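PDB 2VF7: excinuclease ABC, subunit A. from Deinococcus radiodurans, which binds DNA, ATP and zinc and, as a UvrA-type ATPase of the ABC superfamily, probably takes part in recognising damaged DNA for excision repair. Local coordinates for residues Val33-Gly43 with Lys428-His439; Arg446-Gly454 with Ile464-Leu473. The protein carries 1 engineered substitution. All coordinates share one frame; numbering follows the deposited sequence.

Contact 1 (Val33-Gly43 with Lys428-His439); sequences VPRDALVVFTG and KRGGNSLFVVEH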
# COMPACT_ATOMS: atom_id res chain seq x y z
N VAL A 33 -4.14 19.16 -23.65
CA VAL A 33 -4.71 20.07 -22.64
C VAL A 33 -3.61 20.76 -21.83
O VAL A 33 -2.64 20.11 -21.41
CB VAL A 33 -5.74 19.34 -21.68
CG1 VAL A 33 -6.82 18.70 -22.46
CG2 VAL A 33 -5.07 18.30 -20.84
N PRO A 34 -3.77 22.07 -21.58
CA PRO A 34 -2.76 22.82 -20.84
C PRO A 34 -2.65 22.36 -19.39
O PRO A 34 -3.64 21.96 -18.77
CB PRO A 34 -3.24 24.27 -20.93
CG PRO A 34 -4.67 24.19 -21.22
CD PRO A 34 -4.90 22.94 -21.98
N ARG A 35 -1.44 22.39 -18.85
CA ARG A 35 -1.26 22.14 -17.44
C ARG A 35 -1.22 23.53 -16.82
O ARG A 35 -1.09 24.51 -17.56
CB ARG A 35 -0.03 21.23 -17.15
CG ARG A 35 1.30 21.94 -16.91
CD ARG A 35 2.44 20.94 -16.52
NE ARG A 35 2.56 19.87 -17.50
CZ ARG A 35 3.19 19.97 -18.66
NH1 ARG A 35 3.80 21.09 -18.99
NH2 ARG A 35 3.21 18.95 -19.50
N ASP A 36 -1.42 23.62 -15.50
CA ASP A 36 -1.47 24.92 -14.76
C ASP A 36 -2.67 25.78 -15.16
O ASP A 36 -2.61 27.01 -15.13
CB ASP A 36 -0.16 25.72 -14.88
CG ASP A 36 1.08 24.89 -14.50
OD1 ASP A 36 1.21 24.46 -13.34
OD2 ASP A 36 1.95 24.68 -15.38
N ALA A 37 -3.77 25.12 -15.48
CA ALA A 37 -4.98 25.82 -15.89
C ALA A 37 -6.21 25.08 -15.38
O ALA A 37 -6.11 23.90 -15.01
CB ALA A 37 -5.00 25.97 -17.41
N LEU A 38 -7.35 25.79 -15.33
CA LEU A 38 -8.65 25.20 -15.12
C LEU A 38 -9.20 24.63 -16.43
O LEU A 38 -9.66 25.40 -17.28
CB LEU A 38 -9.64 26.23 -14.54
CG LEU A 38 -11.12 25.83 -14.38
CD1 LEU A 38 -11.29 24.67 -13.37
CD2 LEU A 38 -11.99 27.01 -14.02
N VAL A 39 -9.13 23.31 -16.58
CA VAL A 39 -9.62 22.62 -17.78
C VAL A 39 -10.94 21.93 -17.44
O VAL A 39 -11.00 21.14 -16.50
CB VAL A 39 -8.61 21.57 -18.34
CG1 VAL A 39 -9.12 20.99 -19.66
CG2 VAL A 39 -7.26 22.18 -18.57
N VAL A 40 -11.98 22.23 -18.21
CA VAL A 40 -13.30 21.64 -18.00
C VAL A 40 -13.63 20.67 -19.13
O VAL A 40 -13.44 21.00 -20.29
CB VAL A 40 -14.40 22.75 -17.83
CG1 VAL A 40 -15.77 22.14 -17.67
CG2 VAL A 40 -14.11 23.60 -16.61
N PHE A 41 -14.06 19.47 -18.78
CA PHE A 41 -14.45 18.45 -19.74
C PHE A 41 -15.97 18.44 -19.84
O PHE A 41 -16.65 18.29 -18.82
CB PHE A 41 -13.91 17.07 -19.31
CG PHE A 41 -12.38 16.99 -19.31
CD1 PHE A 41 -11.71 16.38 -20.35
CD2 PHE A 41 -11.63 17.56 -18.27
CE1 PHE A 41 -10.30 16.31 -20.37
CE2 PHE A 41 -10.23 17.52 -18.28
CZ PHE A 41 -9.57 16.87 -19.33
N THR A 42 -16.49 18.63 -21.05
CA THR A 42 -17.94 18.83 -21.23
C THR A 42 -18.59 18.00 -22.34
O THR A 42 -17.91 17.36 -23.14
CB THR A 42 -18.30 20.33 -21.41
OG1 THR A 42 -18.00 20.74 -22.75
CG2 THR A 42 -17.53 21.20 -20.43
N GLY A 43 -19.92 18.01 -22.38
CA GLY A 43 -20.67 17.21 -23.34
C GLY A 43 -21.75 16.39 -22.64
O GLY A 43 -21.76 16.31 -21.42
N LYS A 428 -5.33 26.51 -8.31
CA LYS A 428 -4.51 26.66 -9.50
C LYS A 428 -3.25 27.43 -9.15
O LYS A 428 -2.15 26.94 -9.36
CB LYS A 428 -5.29 27.39 -10.59
CG LYS A 428 -4.65 27.38 -11.95
CD LYS A 428 -5.47 28.19 -12.91
CE LYS A 428 -4.90 29.55 -13.12
NZ LYS A 428 -5.63 30.30 -14.17
N ARG A 429 -3.44 28.62 -8.59
CA ARG A 429 -2.36 29.55 -8.28
C ARG A 429 -1.34 29.05 -7.25
O ARG A 429 -0.34 29.70 -7.01
CB ARG A 429 -2.93 30.90 -7.82
CG ARG A 429 -3.70 31.65 -8.89
CD ARG A 429 -3.51 33.17 -8.77
NE ARG A 429 -3.48 33.63 -7.38
CZ ARG A 429 -4.56 33.84 -6.63
NH1 ARG A 429 -5.78 33.65 -7.13
NH2 ARG A 429 -4.43 34.24 -5.37
N GLY A 430 -1.60 27.89 -6.66
CA GLY A 430 -0.64 27.23 -5.76
C GLY A 430 0.39 26.36 -6.47
O GLY A 430 1.26 25.77 -5.82
N GLY A 431 0.29 26.29 -7.80
CA GLY A 431 1.19 25.52 -8.65
C GLY A 431 0.58 24.25 -9.24
O GLY A 431 1.31 23.41 -9.79
N ASN A 432 -0.75 24.12 -9.16
CA ASN A 432 -1.47 22.90 -9.57
C ASN A 432 -2.29 23.05 -10.87
O ASN A 432 -2.48 24.16 -11.37
CB ASN A 432 -2.38 22.39 -8.45
CG ASN A 432 -1.70 22.38 -7.08
OD1 ASN A 432 -0.76 21.63 -6.84
ND2 ASN A 432 -2.20 23.22 -6.18
N SER A 433 -2.75 21.92 -11.41
CA SER A 433 -3.60 21.87 -12.61
C SER A 433 -4.92 21.22 -12.23
O SER A 433 -4.97 20.31 -11.40
CB SER A 433 -2.94 21.03 -13.72
OG SER A 433 -1.58 21.39 -13.95
N LEU A 434 -6.00 21.65 -12.88
CA LEU A 434 -7.34 21.19 -12.53
C LEU A 434 -8.07 20.60 -13.73
O LEU A 434 -8.26 21.26 -14.74
CB LEU A 434 -8.14 22.35 -11.91
CG LEU A 434 -7.50 23.03 -10.69
CD1 LEU A 434 -7.72 24.52 -10.75
CD2 LEU A 434 -8.03 22.49 -9.42
N PHE A 435 -8.44 19.32 -13.62
CA PHE A 435 -9.27 18.68 -14.64
C PHE A 435 -10.68 18.51 -14.05
O PHE A 435 -10.87 17.76 -13.10
CB PHE A 435 -8.70 17.32 -15.10
CG PHE A 435 -7.38 17.40 -15.86
CD1 PHE A 435 -6.85 18.62 -16.29
CD2 PHE A 435 -6.66 16.22 -16.14
CE1 PHE A 435 -5.63 18.66 -16.98
CE2 PHE A 435 -5.45 16.26 -16.83
CZ PHE A 435 -4.93 17.47 -17.25
N VAL A 436 -11.65 19.19 -14.64
CA VAL A 436 -12.98 19.28 -14.06
C VAL A 436 -14.05 18.85 -15.04
O VAL A 436 -14.24 19.51 -16.05
CB VAL A 436 -13.29 20.73 -13.62
CG1 VAL A 436 -14.72 20.84 -13.03
CG2 VAL A 436 -12.24 21.20 -12.62
N VAL A 437 -14.73 17.73 -14.77
CA VAL A 437 -15.94 17.43 -15.53
C VAL A 437 -17.13 18.11 -14.89
O VAL A 437 -17.46 17.89 -13.73
CB VAL A 437 -16.14 15.90 -15.86
CG1 VAL A 437 -15.13 15.03 -15.16
CG2 VAL A 437 -17.57 15.45 -15.64
N GLU A 438 -17.76 18.97 -15.69
CA GLU A 438 -18.79 19.87 -15.23
C GLU A 438 -19.90 20.03 -16.27
O GLU A 438 -19.66 19.93 -17.49
CB GLU A 438 -18.17 21.24 -14.89
CG GLU A 438 -19.09 22.22 -14.19
CD GLU A 438 -19.70 21.67 -12.90
OE1 GLU A 438 -19.02 21.75 -11.85
OE2 GLU A 438 -20.85 21.17 -12.92
N HIS A 439 -21.11 20.27 -15.78
CA HIS A 439 -22.26 20.64 -16.61
C HIS A 439 -22.70 22.09 -16.42
O HIS A 439 -23.33 22.67 -17.30
CB HIS A 439 -23.43 19.70 -16.35
CG HIS A 439 -23.19 18.32 -16.87
ND1 HIS A 439 -22.95 17.25 -16.04
CD2 HIS A 439 -23.10 17.85 -18.14
CE1 HIS A 439 -22.77 16.16 -16.77
NE2 HIS A 439 -22.84 16.50 -18.05
O HOH W 1 -21.17 19.16 -20.16

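Contact 2 (Arg446-Gly454 with Ile464-Leu473); sequences RADWLVDVG and ILYSGPPEGL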
# COMPACT_ATOMS: atom_id res chain seq x y z
N ARG A 446 -16.10 30.15 -17.33
CA ARG A 446 -14.96 30.80 -16.67
C ARG A 446 -13.63 30.03 -16.81
O ARG A 446 -12.57 30.48 -16.34
CB ARG A 446 -15.30 31.09 -15.21
CG ARG A 446 -16.37 32.19 -15.07
CD ARG A 446 -15.75 33.59 -14.99
NE ARG A 446 -14.95 33.70 -13.77
CZ ARG A 446 -15.38 34.22 -12.63
NH1 ARG A 446 -16.61 34.72 -12.54
NH2 ARG A 446 -14.58 34.26 -11.57
N ALA A 447 -13.70 28.87 -17.46
CA ALA A 447 -12.57 27.98 -17.60
C ALA A 447 -11.52 28.51 -18.59
O ALA A 447 -11.86 29.19 -19.55
CB ALA A 447 -13.06 26.60 -18.03
N ASP A 448 -10.25 28.18 -18.32
CA ASP A 448 -9.13 28.57 -19.17
C ASP A 448 -9.20 27.82 -20.51
O ASP A 448 -8.91 28.38 -21.57
CB ASP A 448 -7.79 28.28 -18.47
CG ASP A 448 -7.57 29.15 -17.21
OD1 ASP A 448 -7.17 28.62 -16.15
OD2 ASP A 448 -7.77 30.37 -17.29
N TRP A 449 -9.60 26.55 -20.45
CA TRP A 449 -9.62 25.66 -21.60
C TRP A 449 -10.80 24.70 -21.44
O TRP A 449 -11.24 24.42 -20.31
CB TRP A 449 -8.30 24.89 -21.63
CG TRP A 449 -7.96 24.04 -22.84
CD1 TRP A 449 -8.25 22.72 -23.02
CD2 TRP A 449 -7.18 24.43 -23.99
NE1 TRP A 449 -7.74 22.27 -24.21
CE2 TRP A 449 -7.07 23.30 -24.82
CE3 TRP A 449 -6.59 25.63 -24.39
CZ2 TRP A 449 -6.40 23.33 -26.04
CZ3 TRP A 449 -5.92 25.67 -25.61
CH2 TRP A 449 -5.84 24.52 -26.42
N LEU A 450 -11.33 24.20 -22.56
CA LEU A 450 -12.38 23.20 -22.47
C LEU A 450 -12.28 22.09 -23.51
O LEU A 450 -11.90 22.32 -24.64
CB LEU A 450 -13.76 23.86 -22.43
CG LEU A 450 -14.67 23.99 -23.63
CD1 LEU A 450 -15.30 22.64 -23.99
CD2 LEU A 450 -15.74 25.01 -23.27
N VAL A 451 -12.62 20.88 -23.09
CA VAL A 451 -12.66 19.71 -23.97
C VAL A 451 -14.10 19.20 -24.11
O VAL A 451 -14.66 18.64 -23.15
CB VAL A 451 -11.77 18.58 -23.44
CG1 VAL A 451 -11.60 17.50 -24.50
CG2 VAL A 451 -10.40 19.11 -22.96
N ASP A 452 -14.70 19.39 -25.29
CA ASP A 452 -16.08 18.95 -25.54
C ASP A 452 -16.09 17.61 -26.26
O ASP A 452 -15.52 17.47 -27.36
CB ASP A 452 -16.89 20.00 -26.32
CG ASP A 452 -18.41 19.84 -26.13
OD1 ASP A 452 -19.14 19.75 -27.15
OD2 ASP A 452 -18.88 19.82 -24.97
N VAL A 453 -16.74 16.64 -25.63
CA VAL A 453 -16.69 15.25 -26.04
C VAL A 453 -18.01 14.77 -26.70
O VAL A 453 -19.11 15.06 -26.21
CB VAL A 453 -16.31 14.32 -24.84
CG1 VAL A 453 -16.39 12.88 -25.21
CG2 VAL A 453 -14.90 14.62 -24.33
N GLY A 454 -17.85 14.08 -27.83
CA GLY A 454 -18.87 13.28 -28.50
C GLY A 454 -19.99 14.11 -29.07
O GLY A 454 -20.36 15.14 -28.48
N ILE A 464 -13.76 14.02 -29.96
CA ILE A 464 -13.42 15.34 -29.46
C ILE A 464 -13.98 16.33 -30.44
O ILE A 464 -13.60 16.34 -31.60
CB ILE A 464 -11.86 15.55 -29.32
CG1 ILE A 464 -11.22 14.47 -28.42
CG2 ILE A 464 -11.51 16.96 -28.83
CD1 ILE A 464 -11.89 14.26 -27.09
N LEU A 465 -14.92 17.13 -29.97
CA LEU A 465 -15.52 18.15 -30.82
C LEU A 465 -14.66 19.40 -30.82
O LEU A 465 -14.53 20.09 -31.84
CB LEU A 465 -16.94 18.47 -30.35
CG LEU A 465 -17.86 17.28 -30.10
CD1 LEU A 465 -19.29 17.75 -29.97
CD2 LEU A 465 -17.73 16.20 -31.18
N TYR A 466 -14.05 19.67 -29.67
CA TYR A 466 -13.29 20.89 -29.46
C TYR A 466 -12.27 20.72 -28.33
O TYR A 466 -12.57 20.10 -27.33
CB TYR A 466 -14.24 22.06 -29.16
CG TYR A 466 -13.56 23.41 -29.01
CD1 TYR A 466 -12.95 24.01 -30.10
CD2 TYR A 466 -13.52 24.07 -27.77
CE1 TYR A 466 -12.32 25.22 -29.98
CE2 TYR A 466 -12.89 25.28 -27.63
CZ TYR A 466 -12.29 25.86 -28.75
OH TYR A 466 -11.64 27.07 -28.68
N SER A 467 -11.06 21.23 -28.53
CA SER A 467 -10.12 21.45 -27.43
C SER A 467 -9.53 22.86 -27.60
O SER A 467 -8.73 23.09 -28.49
CB SER A 467 -9.03 20.37 -27.42
OG SER A 467 -8.17 20.47 -26.29
N GLY A 468 -9.94 23.79 -26.74
CA GLY A 468 -9.42 25.16 -26.77
C GLY A 468 -10.15 26.01 -25.74
O GLY A 468 -11.02 25.49 -25.03
N PRO A 469 -9.81 27.31 -25.64
CA PRO A 469 -10.55 28.26 -24.80
C PRO A 469 -12.06 28.23 -25.11
O PRO A 469 -12.43 27.99 -26.26
CB PRO A 469 -9.98 29.62 -25.22
CG PRO A 469 -8.61 29.32 -25.73
CD PRO A 469 -8.68 27.96 -26.34
N PRO A 470 -12.92 28.47 -24.11
CA PRO A 470 -14.38 28.44 -24.32
C PRO A 470 -14.91 29.22 -25.52
O PRO A 470 -15.79 28.73 -26.21
CB PRO A 470 -14.92 29.02 -23.02
CG PRO A 470 -13.93 28.54 -22.00
CD PRO A 470 -12.59 28.72 -22.69
N GLU A 471 -14.36 30.41 -25.79
CA GLU A 471 -14.90 31.30 -26.82
C GLU A 471 -14.87 30.74 -28.25
O GLU A 471 -15.63 31.18 -29.11
CB GLU A 471 -14.20 32.67 -26.77
CG GLU A 471 -14.61 33.54 -25.57
CD GLU A 471 -15.95 34.26 -25.77
OE1 GLU A 471 -16.06 35.12 -26.68
OE2 GLU A 471 -16.90 33.95 -25.01
N GLY A 472 -13.99 29.77 -28.49
CA GLY A 472 -13.86 29.15 -29.81
C GLY A 472 -14.84 28.02 -30.07
O GLY A 472 -14.90 27.49 -31.18
N LEU A 473 -15.60 27.65 -29.05
CA LEU A 473 -16.67 26.65 -29.19
C LEU A 473 -17.83 27.25 -30.00
O LEU A 473 -18.69 26.54 -30.53
CB LEU A 473 -17.13 26.21 -27.79
CG LEU A 473 -18.01 24.98 -27.57
CD1 LEU A 473 -17.33 23.69 -28.03
CD2 LEU A 473 -18.38 24.87 -26.12

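Contact 1 (Val33-Gly43 with Lys428-His439)
The ring of Phe41 pushes its edge against the face of Phe435. The planes stand at 70° and the centroids are 5.6 Å apart, an offset edge-to-face pair. The point of the bump is Phe41 CE2, which comes within 3.5 Å of Phe435 CB. On the far part of the Phe435 ring, Val33 CG2 touches CZ at 3.7 Å. Val39 CB meets CD1. Phe435 CG is anti to its carbonyl carbon (chi1 -67°), which sets the ring alongside Val39 and brings its tip to Val33. The ring thus fills a hollow made by Val33, Val39 and Phe41, and Leu57 of helix 49-69 packs on it too. With an alanine here the ring is gone, which would probably leave a gap between Val33 and Phe41 and the Phe41 edge with no face to rest on.

The other side of the sheet holds smaller bumps. Leu38 CD1 settles in the groove between Leu434 CB and Val436 CG2, 3.7 Å from the latter. At the end of helix 417-428, the aliphatic part of Lys428 (CG and CD) covers the backbone of Asp36 and Ala37, while its NZ makes a salt bridge with Asp448.

Strands 38-42 and 433-437 are parallel neighbours in the central sheet of the first nucleotide-binding unit. Gly43 and His439, farther along the two segments, lie beside Ser47 and Lys49, which bind ADP. The ladder runs from Leu434 N to Ala37 O, then through Val39 and Val436 to Phe41 N, which binds Val436 O at 2.7 Å. The last rung, Glu438 N to Phe41 O, is weak at 3.4 Å. Ser433 OG accepts a nearly straight bond from Asp36 N (2.7 Å, 172°). Backbone bonds thus fix the register while apolar side chains fill both faces.

Contact 2 (Arg446-Gly454 with Ile464-Leu473)
Trp449 lays one face of its indole over the backbone of Ser467 to Pro469. Gly468 CA stands almost on the normal of the six-membered ring, 3.4 Å from its centroid, a CH-pi contact. Pro469 CD meets the same ring obliquely at CZ3. The indole N-H turns to the neighbouring side chain: NE1 donates to Ser467 OG at 2.8 Å. That bond is bent (139°), and the hydroxyl lies 18° out of the indole plane. Ser467 OG also bonds to Lys32 O, so the serine links Trp449 to strand 29-34. Trp449 CG is anti to its own N (chi1 -171°), which swings the indole across to the opposite strand.

The two segments form an antiparallel beta hairpin at the edge of the mixed sheet. Leu450 and Gly468 are a hydrogen-bonded pair, as are Asp452 and Tyr466. A classic beta bulge follows, where Leu465 and Tyr466 both face Asp452. There Leu465 N donates to Asp452 O at 2.7 Å.

On the side of Leu450 and Asp452, Leu450 CD2 reaches Leu473 CD2 at 3.9 Å, the two side chains crossing at about a right angle. Pro470 CB closes on the same methyl. Leu473 CD1 touches Asp452 CB. The Asp452 carboxylate passes obliquely by Leu465 CD1, which lies 3.5 Å from OD1. Both carboxylate oxygens are taken up elsewhere: OD1 by Ser479, OD2 by Thr481 and Thr42. The Tyr466 ring holds Gly468 N over one face and Leu473 N over the other, and its OH donates to Pro469 O at 2.7 Å, in the carbonyl plane. On the other side of the hairpin, Ile464 CD1 rests against both Val451 CG1 and Val453 CG2, the latter 4.1 Å away.

In the fold
From the N terminus, the chain runs from strand 29-34 into strand 38-42, which leads to the first ADP site. Contact 1 closes a very long loop: 384 residues, including the Cys4 zinc site of Cys151, pass before strand 433-437 returns beside it. Contact 2 follows in series and closes a short hairpin of nine intervening residues. Neither crosses the other. Both lie mainly in one mixed sheet, with strand 38-42 between strands 433-437 and 449-453, and strand 464-468 at its edge. Contact 1 also takes in the end of strand 29-34, from the antiparallel sheet. The two meet: Thr42 N lies 2.8 Å from Val451 O, a probable hydrogen bond, and Pro34 CD packs 3.4 Å from Trp449 CG.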